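Side-chain contacts in aminopeptidase C (Lactobacillus rhamnosus, PDB 4K7C), which probably removes amino acids from the N-terminus of peptides as a cysteine peptidase of the papain-like C1 family: residues Asn170-Leu175 with Ala216-Asn221; Tyr98-Asp103 with Gln136-Gln141; Asn177-Lys182 with Leu208-Arg213; Phe111-Leu116 with Ala202-Met207. All coordinates share one frame; numbering follows the deposited sequence. Where two conformers were deposited one is given.

Three long helices, 96-117, 170-192 and 197-219, carry most of these contacts. Contacts 1 and 3, with centres 11 Å apart, both join helix 170-192 to helix 197-219, and contact 3 is nested inside the loop that contact 1 closes. Contact 4, its centre 10 Å from that of contact 3, packs helix 96-117 on helix 197-219 and interleaves with both along the chain. Contact 2 closes before contacts 1 and 3 open and lies nearest the middle of the chain, where helix 96-117 meets the loop 136-141. The series thus runs from the interior out along a helical bundle; contacts 1, 3 and 4 touch a second subunit more widely than contact 2, which reaches it through one residue.

Contact 1. Residues Asn170-Leu175 with Ala216-Asn221; sequences NELNGL and AYTLGN
L172 meets T218 and L219 through the two methyls of its forked end, and everything that passes between the segments here is van der Waals packing. CD1 of L172 lies 3.6 Å from T218 OG1 and also faces the methyl CG2 of the same threonine, at 4.1 Å. The second branch turns to the neighbouring residue: L172 CD2 and L219 CD2 are 4.1 Å apart, methyl against methyl, with the two leucine side chains crossing at about a right angle. L172 reaches both because its CG stands opposite the backbone N (chi1 167°), which sends the fork across the gap between the helices.

The polar side of the contact is settled within helix 197-219. T218 OG1 is hydrogen-bonded to the carbonyl O of I214, one turn back, so the hydroxyl can lie against a leucine methyl in a buried place without needing a partner across the gap. The helix then ends: G220 N still bonds to A216 O at 2.9 Å, but G220 has positive phi and turns the chain away.

The site lies where the start of helix 170-192 passes the end of helix 197-219. Helix 96-117 packs against it, K104 touching L172, and F100 and F101 touching L219, while E171 and A216 reach a second subunit.

Contact 2. Residues Tyr98-Asp103 with Gln136-Gln141; sequences YTFFWD and QQDGGQ
The ring of F100 meets the carboxylate of D138 at its edge: D138 OD1 lies in the ring plane, 3.3 Å from F100 CZ and 3.4 Å from CE1, where the slightly positive C-H rim faces the oxygen. The two planes stand 80° apart. Within the same helix, W102 NE1 lies above one face of the Y98 ring, toward its rim, and F101 CD2 sits over the centre of a W102 face.

D138 OD1 has stronger partners than the ring, a salt bridge to K104 and a hydrogen bond from N173 ND2, while OD2 bonds to S169 OG. With alanine in place of D138, K104 would probably lose this salt bridge, N173 ND2 its acceptor and S169 OG its partner, and a gap would open at the F100 edge.

D103, its CG opposite the backbone N (chi1 -176°), points its carboxylate at the loop. A water lies between D103 OD2 (2.5 Å, very short) and D138 O (3.3 Å) and can bridge them; with more acceptors than protons around it, its bonds are probably shared. K107 forms a salt bridge with D103 OD2 and bonds to the carbonyls of Q137 and G139, tying helix and loop together.

D138 O accepts from W71 on helix 70-87, and G140 pairs by backbone with the C-terminal A446. A glycine-rich loop meeting the chain's own C-terminus is consistent with the active-site cleft of bleomycin hydrolase-type peptidases.

Contact 3. Residues Asn177-Lys182 with Leu208-Arg213; sequences NLKLRK and LAEDYR
K179 NZ is gripped by two carboxylates of the facing helix, E210 OE1 at 2.9 Å and D211 OD1 at 3.0 Å, and by a third, D183, on its own helix. This salt-bridge network sits inside an antiparallel helical hairpin: the axes of 177-182 and 208-213 run 11.2 Å apart at 178°, and the ammonium bridges the gap.

The two acids of 208-213 use different sides of their oxygens. E210 OE1 is met on its anti side and D211 OD1 on its syn side, and in both the nitrogen stands well out of the carboxylate plane. The lysine does not simply reach straight over. It is bent at chi2 (59°) and again at chi4 (52°), which lays the chain against its partners; its CG comes 3.3 Å from D211 OD1 and its CE 3.7 Å from E210 CB. NZ also makes a weak hydrogen bond to M207 O.

A methionine in place of K179 would probably leave E210, D211 and D183 gathered without their shared counter-charge, and three acids so close would be likely to push apart.

A second subunit packs on both helices: R181 forms a salt bridge with E359 of that subunit, and R213 bonds to the carbonyls of F343 and N344, also of that subunit. L180 packs on F111 of helix 96-117, and its CD2 lies 3.9 Å from D211 OD2, the oxygen that Y112 OH holds by a hydrogen bond.

Contact 4. Residues Phe111-Leu116 with Ala202-Met207; sequences FYENVL and AAKQKM
Y112 leans toward helix 197-219 with its CG opposite the carbonyl carbon (chi1 -65°), and K204 meets it with a chain that runs extended and then bends at chi3 (57°), so that its methylenes cross the base of the tyrosine and its NZ swings aside to E113. K204 CG packs obliquely on the ring, 3.7 Å from Y112 CD2. K204 NZ donates to E113 OE2 at 2.7 Å, a salt bridge that meets the oxygen on its anti side.

M207, present as selenomethionine in this crystal, covers one face of the tyrosine: its SE lies 4.3 Å from the ring centroid, displaced toward the rim, a Met-aromatic contact. Its CB comes 3.5 Å from Y112 OH. The local helix axes, 11.7 Å apart, cross at 149°.

K204 NZ also binds N109 and the carbonyl of S2 of a second subunit, carrying the contact into the assembly.

The tyrosine is therefore used twice, as an apolar surface for lysine methylenes and selenium and as a hydroxyl tied to D211, while K204, buried beside the ring, has its charge met by E113, so apolar and ionic contacts share one lysine side chain.

Contact 1. Residues Asn170-Leu175 with Ala216-Asn221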
# COMPACT_ATOMS: atom_id res chain seq x y z
N ASN A 170 11.50 -22.98 -0.27
CA ASN A 170 12.34 -23.03 -1.49
C ASN A 170 13.84 -23.14 -1.23
O ASN A 170 14.51 -23.99 -1.82
CB ASN A 170 12.02 -21.86 -2.43
CG ASN A 170 10.67 -22.03 -3.15
N GLU A 171 14.38 -22.34 -0.33
CA GLU A 171 15.84 -22.34 -0.05
C GLU A 171 16.29 -23.68 0.63
O GLU A 171 17.35 -24.27 0.30
CB GLU A 171 16.25 -21.14 0.80
CG GLU A 171 16.03 -19.69 0.25
CD GLU A 171 15.74 -18.50 1.38
OE1 GLU A 171 16.45 -18.33 2.46
OE2 GLU A 171 14.75 -17.67 1.15
N LEU A 172 15.45 -24.18 1.52
CA LEU A 172 15.72 -25.47 2.16
C LEU A 172 15.72 -26.57 1.09
O LEU A 172 16.61 -27.39 1.09
CB LEU A 172 14.72 -25.75 3.31
CG LEU A 172 14.67 -27.20 3.86
CD1 LEU A 172 16.04 -27.53 4.42
CD2 LEU A 172 13.56 -27.33 4.85
N ASN A 173 14.72 -26.63 0.22
CA ASN A 173 14.73 -27.68 -0.80
C ASN A 173 15.96 -27.54 -1.71
O ASN A 173 16.59 -28.56 -2.06
CB ASN A 173 13.47 -27.70 -1.66
CG ASN A 173 12.31 -28.23 -0.87
OD1 ASN A 173 12.43 -29.26 -0.22
ND2 ASN A 173 11.22 -27.51 -0.86
N GLY A 174 16.31 -26.29 -2.07
CA GLY A 174 17.50 -26.09 -2.93
C GLY A 174 18.77 -26.63 -2.30
O GLY A 174 19.57 -27.34 -2.91
N LEU A 175 18.99 -26.32 -1.03
CA LEU A 175 20.24 -26.72 -0.33
C LEU A 175 20.21 -28.20 0.01
O LEU A 175 21.20 -28.88 -0.22
CB LEU A 175 20.44 -25.92 0.99
CG LEU A 175 21.71 -26.24 1.78
CD1 LEU A 175 22.94 -25.93 0.93
CD2 LEU A 175 21.67 -25.46 3.12
N ALA A 216 17.44 -29.13 11.61
CA ALA A 216 17.30 -28.56 12.95
C ALA A 216 17.49 -27.06 12.84
O ALA A 216 16.72 -26.24 13.42
CB ALA A 216 18.32 -29.21 13.85
N TYR A 217 18.47 -26.65 12.05
CA TYR A 217 18.69 -25.19 11.89
C TYR A 217 17.51 -24.50 11.18
O TYR A 217 17.15 -23.36 11.53
CB TYR A 217 19.93 -24.90 11.10
CG TYR A 217 21.23 -24.98 11.85
CD1 TYR A 217 21.33 -25.61 13.11
CD2 TYR A 217 22.40 -24.57 11.26
CE1 TYR A 217 22.55 -25.73 13.80
CE2 TYR A 217 23.61 -24.66 11.95
CZ TYR A 217 23.70 -25.27 13.18
OH TYR A 217 24.92 -25.31 13.80
N THR A 218 16.99 -25.12 10.14
CA THR A 218 15.86 -24.54 9.37
C THR A 218 14.52 -24.59 10.02
O THR A 218 13.72 -23.69 9.85
CB THR A 218 15.79 -25.10 7.94
OG1 THR A 218 15.80 -26.53 7.89
CG2 THR A 218 16.95 -24.54 7.14
N LEU A 219 14.25 -25.70 10.73
CA LEU A 219 12.92 -26.06 11.17
C LEU A 219 12.74 -26.13 12.68
O LEU A 219 11.58 -26.04 13.14
CB LEU A 219 12.56 -27.41 10.56
CG LEU A 219 12.57 -27.51 9.02
CD1 LEU A 219 12.14 -28.90 8.61
CD2 LEU A 219 11.68 -26.44 8.37
N GLY A 220 13.85 -26.20 13.41
CA GLY A 220 13.86 -26.36 14.90
C GLY A 220 14.10 -27.82 15.32
O GLY A 220 14.19 -28.77 14.54
N ASN A 221 14.21 -27.97 16.63
CA ASN A 221 14.38 -29.28 17.23
C ASN A 221 13.03 -29.92 17.44
O ASN A 221 12.12 -29.35 18.09
CB ASN A 221 15.00 -29.15 18.59
CG ASN A 221 16.37 -28.54 18.60
OD1 ASN A 221 17.25 -28.81 17.74
ND2 ASN A 221 16.51 -27.59 19.48

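Contact 2. Residues Tyr98-Asp103 with Gln136-Gln141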
# COMPACT_ATOMS: atom_id res chain seq x y z
N TYR A 98 6.17 -30.20 12.37
CA TYR A 98 6.57 -31.48 12.98
C TYR A 98 6.64 -32.57 11.92
O TYR A 98 7.68 -33.22 11.79
CB TYR A 98 5.66 -31.85 14.19
CG TYR A 98 6.17 -33.05 14.98
CD1 TYR A 98 7.21 -32.94 15.92
CD2 TYR A 98 5.65 -34.29 14.74
CE1 TYR A 98 7.65 -34.07 16.63
CE2 TYR A 98 6.14 -35.43 15.40
CZ TYR A 98 7.09 -35.28 16.37
OH TYR A 98 7.54 -36.43 17.08
N THR A 99 5.57 -32.72 11.12
CA THR A 99 5.55 -33.73 10.07
C THR A 99 6.52 -33.37 8.99
O THR A 99 7.14 -34.24 8.39
CB THR A 99 4.14 -33.92 9.47
OG1 THR A 99 3.50 -32.62 9.30
CG2 THR A 99 3.29 -34.75 10.36
N PHE A 100 6.78 -32.05 8.80
CA PHE A 100 7.65 -31.60 7.71
C PHE A 100 9.09 -31.98 8.04
O PHE A 100 9.91 -32.45 7.19
CB PHE A 100 7.56 -30.09 7.56
CG PHE A 100 8.10 -29.52 6.25
CD1 PHE A 100 7.82 -30.09 5.01
CD2 PHE A 100 8.82 -28.32 6.25
CE1 PHE A 100 8.23 -29.51 3.85
CE2 PHE A 100 9.25 -27.71 5.08
CZ PHE A 100 8.95 -28.30 3.87
N PHE A 101 9.45 -31.77 9.29
CA PHE A 101 10.80 -32.16 9.73
C PHE A 101 11.13 -33.66 9.44
O PHE A 101 12.11 -33.96 8.80
CB PHE A 101 10.99 -31.78 11.24
CG PHE A 101 12.41 -32.08 11.77
CD1 PHE A 101 13.36 -31.10 11.98
CD2 PHE A 101 12.78 -33.40 12.00
CE1 PHE A 101 14.62 -31.44 12.47
CE2 PHE A 101 14.03 -33.73 12.45
CZ PHE A 101 14.98 -32.76 12.63
N TRP A 102 10.29 -34.56 9.96
CA TRP A 102 10.49 -36.00 9.90
C TRP A 102 10.34 -36.50 8.47
O TRP A 102 11.11 -37.34 8.03
CB TRP A 102 9.54 -36.68 10.83
CG TRP A 102 9.87 -36.41 12.26
CD1 TRP A 102 9.06 -35.86 13.22
CD2 TRP A 102 11.11 -36.68 12.91
NE1 TRP A 102 9.73 -35.79 14.42
CE2 TRP A 102 10.99 -36.29 14.25
CE3 TRP A 102 12.31 -37.23 12.49
CZ2 TRP A 102 12.05 -36.44 15.22
CZ3 TRP A 102 13.38 -37.35 13.41
CH2 TRP A 102 13.25 -36.95 14.75
N ASP A 103 9.46 -35.87 7.70
CA ASP A 103 9.33 -36.20 6.31
C ASP A 103 10.64 -35.95 5.53
O ASP A 103 11.22 -36.82 4.81
CB ASP A 103 8.16 -35.44 5.66
CG ASP A 103 7.96 -35.85 4.23
OD1 ASP A 103 7.75 -37.06 3.99
OD2 ASP A 103 8.00 -34.92 3.31
N GLN A 136 14.39 -35.03 -3.14
CA GLN A 136 13.21 -35.02 -2.32
C GLN A 136 12.36 -33.83 -2.72
O GLN A 136 12.79 -33.00 -3.51
CB GLN A 136 13.59 -34.98 -0.86
CG GLN A 136 14.51 -33.80 -0.51
CD GLN A 136 13.74 -32.52 -0.21
OE1 GLN A 136 12.75 -32.50 0.55
NE2 GLN A 136 14.16 -31.46 -0.81
N GLN A 137 11.17 -33.74 -2.16
CA GLN A 137 10.32 -32.59 -2.36
C GLN A 137 9.36 -32.48 -1.19
O GLN A 137 9.28 -33.35 -0.34
CB GLN A 137 9.58 -32.73 -3.69
CG GLN A 137 8.68 -33.97 -3.81
CD GLN A 137 8.04 -34.11 -5.18
OE1 GLN A 137 7.21 -33.32 -5.54
NE2 GLN A 137 8.42 -35.15 -5.94
N ASP A 138 8.61 -31.40 -1.17
CA ASP A 138 7.59 -31.17 -0.11
C ASP A 138 6.44 -32.12 -0.12
O ASP A 138 5.94 -32.43 0.95
CB ASP A 138 7.04 -29.74 -0.11
CG ASP A 138 8.05 -28.68 0.35
OD1 ASP A 138 9.24 -28.94 0.67
OD2 ASP A 138 7.68 -27.47 0.32
N GLY A 139 5.96 -32.54 -1.31
CA GLY A 139 4.77 -33.32 -1.40
C GLY A 139 4.83 -34.77 -0.94
O GLY A 139 5.91 -35.40 -0.84
N GLY A 140 3.63 -35.35 -0.90
CA GLY A 140 3.51 -36.75 -0.55
C GLY A 140 2.14 -37.35 -0.81
O GLY A 140 1.33 -36.84 -1.61
N GLN A 141 1.91 -38.52 -0.21
CA GLN A 141 0.66 -39.21 -0.30
C GLN A 141 0.26 -39.69 1.11
O GLN A 141 1.10 -39.72 2.04
CB GLN A 141 0.81 -40.39 -1.31
CG GLN A 141 1.40 -39.99 -2.65
CD GLN A 141 1.11 -40.96 -3.79
OE1 GLN A 141 0.32 -41.88 -3.66
NE2 GLN A 141 1.74 -40.73 -4.92
O HOH W 1 8.63 -32.60 2.82

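Contact 3. Residues Asn177-Lys182 with Leu208-Arg213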
# COMPACT_ATOMS: atom_id res chain seq x y z
N ASN A 177 18.60 -30.56 -1.65
CA ASN A 177 18.75 -31.30 -2.92
C ASN A 177 20.20 -31.29 -3.35
O ASN A 177 20.72 -32.31 -3.82
CB ASN A 177 17.79 -30.71 -3.97
CG ASN A 177 16.41 -31.16 -3.78
OD1 ASN A 177 16.09 -32.08 -2.99
ND2 ASN A 177 15.51 -30.52 -4.47
N LEU A 178 20.88 -30.17 -3.12
CA LEU A 178 22.29 -30.06 -3.51
C LEU A 178 23.10 -31.05 -2.69
O LEU A 178 23.89 -31.87 -3.20
CB LEU A 178 22.76 -28.67 -3.29
CG LEU A 178 24.26 -28.41 -3.19
CD1 LEU A 178 25.02 -28.93 -4.41
CD2 LEU A 178 24.60 -26.95 -2.94
N LYS A 179 22.81 -31.03 -1.39
CA LYS A 179 23.49 -31.94 -0.42
C LYS A 179 23.27 -33.43 -0.84
O LYS A 179 24.24 -34.24 -0.90
CB LYS A 179 22.97 -31.69 1.01
CG LYS A 179 23.54 -32.62 2.07
CD LYS A 179 25.04 -32.58 2.19
CE LYS A 179 25.56 -33.12 3.52
NZ LYS A 179 25.04 -34.42 3.82
N LEU A 180 22.04 -33.81 -1.12
CA LEU A 180 21.71 -35.17 -1.45
C LEU A 180 22.36 -35.60 -2.73
O LEU A 180 22.96 -36.70 -2.80
CB LEU A 180 20.24 -35.42 -1.53
CG LEU A 180 19.43 -35.20 -0.27
CD1 LEU A 180 17.95 -35.30 -0.57
CD2 LEU A 180 19.88 -36.18 0.85
N ARG A 181 22.38 -34.70 -3.70
CA ARG A 181 23.10 -35.01 -4.97
C ARG A 181 24.61 -35.20 -4.82
O ARG A 181 25.22 -36.12 -5.40
CB ARG A 181 22.75 -33.93 -6.03
CG ARG A 181 21.37 -34.01 -6.59
CD ARG A 181 21.14 -32.84 -7.55
NE ARG A 181 19.78 -32.87 -8.06
CZ ARG A 181 18.89 -31.88 -8.04
NH1 ARG A 181 19.15 -30.69 -7.49
NH2 ARG A 181 17.75 -32.10 -8.67
N LYS A 182 25.25 -34.38 -4.03
CA LYS A 182 26.64 -34.46 -3.74
C LYS A 182 26.92 -35.78 -3.06
O LYS A 182 27.90 -36.45 -3.35
CB LYS A 182 27.06 -33.35 -2.80
CG LYS A 182 28.49 -33.48 -2.35
CD LYS A 182 28.92 -32.35 -1.45
CE LYS A 182 30.44 -32.42 -1.23
NZ LYS A 182 30.64 -33.37 -0.17
N LEU A 208 23.74 -38.29 7.06
CA LEU A 208 22.49 -38.08 7.81
C LEU A 208 22.68 -37.13 8.96
O LEU A 208 21.77 -36.34 9.22
CB LEU A 208 21.83 -39.37 8.25
CG LEU A 208 21.22 -40.19 7.10
CD1 LEU A 208 20.76 -41.51 7.60
CD2 LEU A 208 20.06 -39.52 6.47
N ALA A 209 23.83 -37.18 9.66
CA ALA A 209 24.11 -36.26 10.78
C ALA A 209 24.08 -34.82 10.26
O ALA A 209 23.55 -33.97 10.87
CB ALA A 209 25.44 -36.49 11.47
N GLU A 210 24.69 -34.61 9.12
CA GLU A 210 24.68 -33.30 8.46
C GLU A 210 23.28 -32.91 8.04
O GLU A 210 22.92 -31.77 8.26
CB GLU A 210 25.60 -33.36 7.24
CG GLU A 210 27.06 -33.57 7.61
CD GLU A 210 27.94 -34.13 6.50
OE1 GLU A 210 27.37 -34.69 5.52
OE2 GLU A 210 29.16 -33.93 6.60
N ASP A 211 22.53 -33.79 7.39
CA ASP A 211 21.16 -33.50 7.04
C ASP A 211 20.29 -33.14 8.26
O ASP A 211 19.44 -32.23 8.18
CB ASP A 211 20.52 -34.67 6.27
CG ASP A 211 21.33 -35.07 5.03
OD1 ASP A 211 22.16 -34.22 4.62
OD2 ASP A 211 21.12 -36.26 4.52
N TYR A 212 20.48 -33.88 9.36
CA TYR A 212 19.80 -33.60 10.59
C TYR A 212 20.03 -32.14 11.03
O TYR A 212 19.07 -31.42 11.40
CB TYR A 212 20.16 -34.65 11.71
CG TYR A 212 19.34 -34.46 12.96
CD1 TYR A 212 18.13 -35.06 13.11
CD2 TYR A 212 19.71 -33.56 13.95
CE1 TYR A 212 17.32 -34.84 14.18
CE2 TYR A 212 18.90 -33.35 15.07
CZ TYR A 212 17.71 -34.01 15.16
OH TYR A 212 16.91 -33.78 16.24
N ARG A 213 21.26 -31.71 11.00
CA ARG A 213 21.64 -30.36 11.36
C ARG A 213 21.04 -29.26 10.44
O ARG A 213 20.59 -28.24 10.93
CB ARG A 213 23.13 -30.28 11.46
CG ARG A 213 23.60 -28.87 11.70
CD ARG A 213 25.03 -28.83 12.14
NE ARG A 213 26.01 -29.22 11.17
CZ ARG A 213 26.65 -30.41 11.23
NH1 ARG A 213 27.63 -30.69 10.38
NH2 ARG A 213 26.28 -31.35 12.15

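Contact 4. Residues Phe111-Leu116 with Ala202-Met207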
# COMPACT_ATOMS: atom_id res chain seq x y z
N PHE A 111 16.22 -41.51 -0.08
CA PHE A 111 16.99 -41.19 -1.25
C PHE A 111 18.34 -41.95 -1.27
O PHE A 111 18.72 -42.52 -2.28
CB PHE A 111 17.21 -39.67 -1.33
CG PHE A 111 18.15 -39.26 -2.43
CD1 PHE A 111 17.71 -39.08 -3.73
CD2 PHE A 111 19.46 -38.98 -2.13
CE1 PHE A 111 18.62 -38.68 -4.71
CE2 PHE A 111 20.37 -38.63 -3.07
CZ PHE A 111 19.95 -38.45 -4.40
N TYR A 112 19.04 -41.96 -0.15
CA TYR A 112 20.35 -42.62 -0.11
C TYR A 112 20.16 -44.12 -0.39
O TYR A 112 21.00 -44.74 -1.06
CB TYR A 112 21.02 -42.44 1.22
CG TYR A 112 21.39 -41.04 1.58
CD1 TYR A 112 21.86 -40.12 0.63
CD2 TYR A 112 21.33 -40.60 2.91
CE1 TYR A 112 22.29 -38.83 0.97
CE2 TYR A 112 21.74 -39.32 3.28
CZ TYR A 112 22.18 -38.40 2.32
OH TYR A 112 22.60 -37.09 2.64
N GLU A 113 19.11 -44.70 0.14
CA GLU A 113 18.88 -46.14 -0.03
C GLU A 113 18.53 -46.40 -1.50
O GLU A 113 18.93 -47.44 -2.09
CB GLU A 113 17.82 -46.67 0.94
CG GLU A 113 18.33 -46.77 2.38
CD GLU A 113 19.46 -47.78 2.50
OE1 GLU A 113 19.31 -48.84 1.80
OE2 GLU A 113 20.44 -47.54 3.24
N ASN A 114 17.79 -45.48 -2.11
CA ASN A 114 17.50 -45.60 -3.56
C ASN A 114 18.72 -45.47 -4.44
O ASN A 114 18.85 -46.20 -5.46
CB ASN A 114 16.38 -44.64 -3.99
CG ASN A 114 15.01 -45.19 -3.66
OD1 ASN A 114 14.83 -46.39 -3.55
ND2 ASN A 114 14.00 -44.30 -3.52
N VAL A 115 19.64 -44.58 -4.07
CA VAL A 115 20.86 -44.42 -4.75
C VAL A 115 21.74 -45.69 -4.62
O VAL A 115 22.38 -46.12 -5.62
CB VAL A 115 21.69 -43.23 -4.18
CG1 VAL A 115 23.06 -43.21 -4.75
CG2 VAL A 115 21.01 -41.90 -4.56
N LEU A 116 21.80 -46.24 -3.42
CA LEU A 116 22.54 -47.49 -3.18
C LEU A 116 21.96 -48.64 -4.08
O LEU A 116 22.71 -49.34 -4.75
CB LEU A 116 22.55 -47.85 -1.70
CG LEU A 116 23.52 -46.93 -0.97
CD1 LEU A 116 23.41 -47.11 0.53
CD2 LEU A 116 24.97 -47.12 -1.37
N ALA A 202 28.57 -46.37 7.47
CA ALA A 202 29.21 -45.30 8.25
C ALA A 202 29.14 -43.94 7.48
O ALA A 202 28.95 -42.87 8.05
CB ALA A 202 30.67 -45.60 8.46
N ALA A 203 29.38 -44.04 6.18
CA ALA A 203 29.33 -42.86 5.34
C ALA A 203 27.89 -42.26 5.40
O ALA A 203 27.69 -41.00 5.54
CB ALA A 203 29.66 -43.28 3.90
N LYS A 204 26.92 -43.12 5.20
CA LYS A 204 25.50 -42.72 5.22
C LYS A 204 25.18 -42.06 6.56
O LYS A 204 24.51 -41.10 6.62
CB LYS A 204 24.56 -43.87 4.90
CG LYS A 204 23.17 -43.35 4.60
CD LYS A 204 22.04 -44.36 4.43
CE LYS A 204 21.87 -45.26 5.65
NZ LYS A 204 20.63 -45.99 5.44
N GLN A 205 25.66 -42.63 7.68
CA GLN A 205 25.39 -42.02 8.99
C GLN A 205 25.99 -40.63 9.16
O GLN A 205 25.39 -39.80 9.76
CB GLN A 205 25.82 -42.99 10.13
CG GLN A 205 24.95 -44.25 10.06
CD GLN A 205 23.44 -43.92 10.35
OE1 GLN A 205 23.17 -43.15 11.26
NE2 GLN A 205 22.52 -44.47 9.60
N LYS A 206 27.17 -40.37 8.61
CA LYS A 206 27.78 -39.08 8.68
C LYS A 206 26.92 -38.10 7.82
O LYS A 206 26.67 -36.97 8.29
CB LYS A 206 29.24 -39.14 8.22
CG LYS A 206 29.91 -37.78 7.96
CD LYS A 206 30.99 -37.78 6.84
CE LYS A 206 31.05 -36.47 6.00
NZ LYS A 206 30.13 -36.43 4.80
N MSE A 207 26.49 -38.57 6.65
CA MSE A 207 25.64 -37.75 5.70
C MSE A 207 24.35 -37.35 6.39
O MSE A 207 23.95 -36.17 6.36
CB MSE A 207 25.28 -38.51 4.45
CG MSE A 207 26.54 -38.77 3.64
SE MSE A 207 26.10 -40.11 2.26
CE MSE A 207 27.94 -40.06 1.66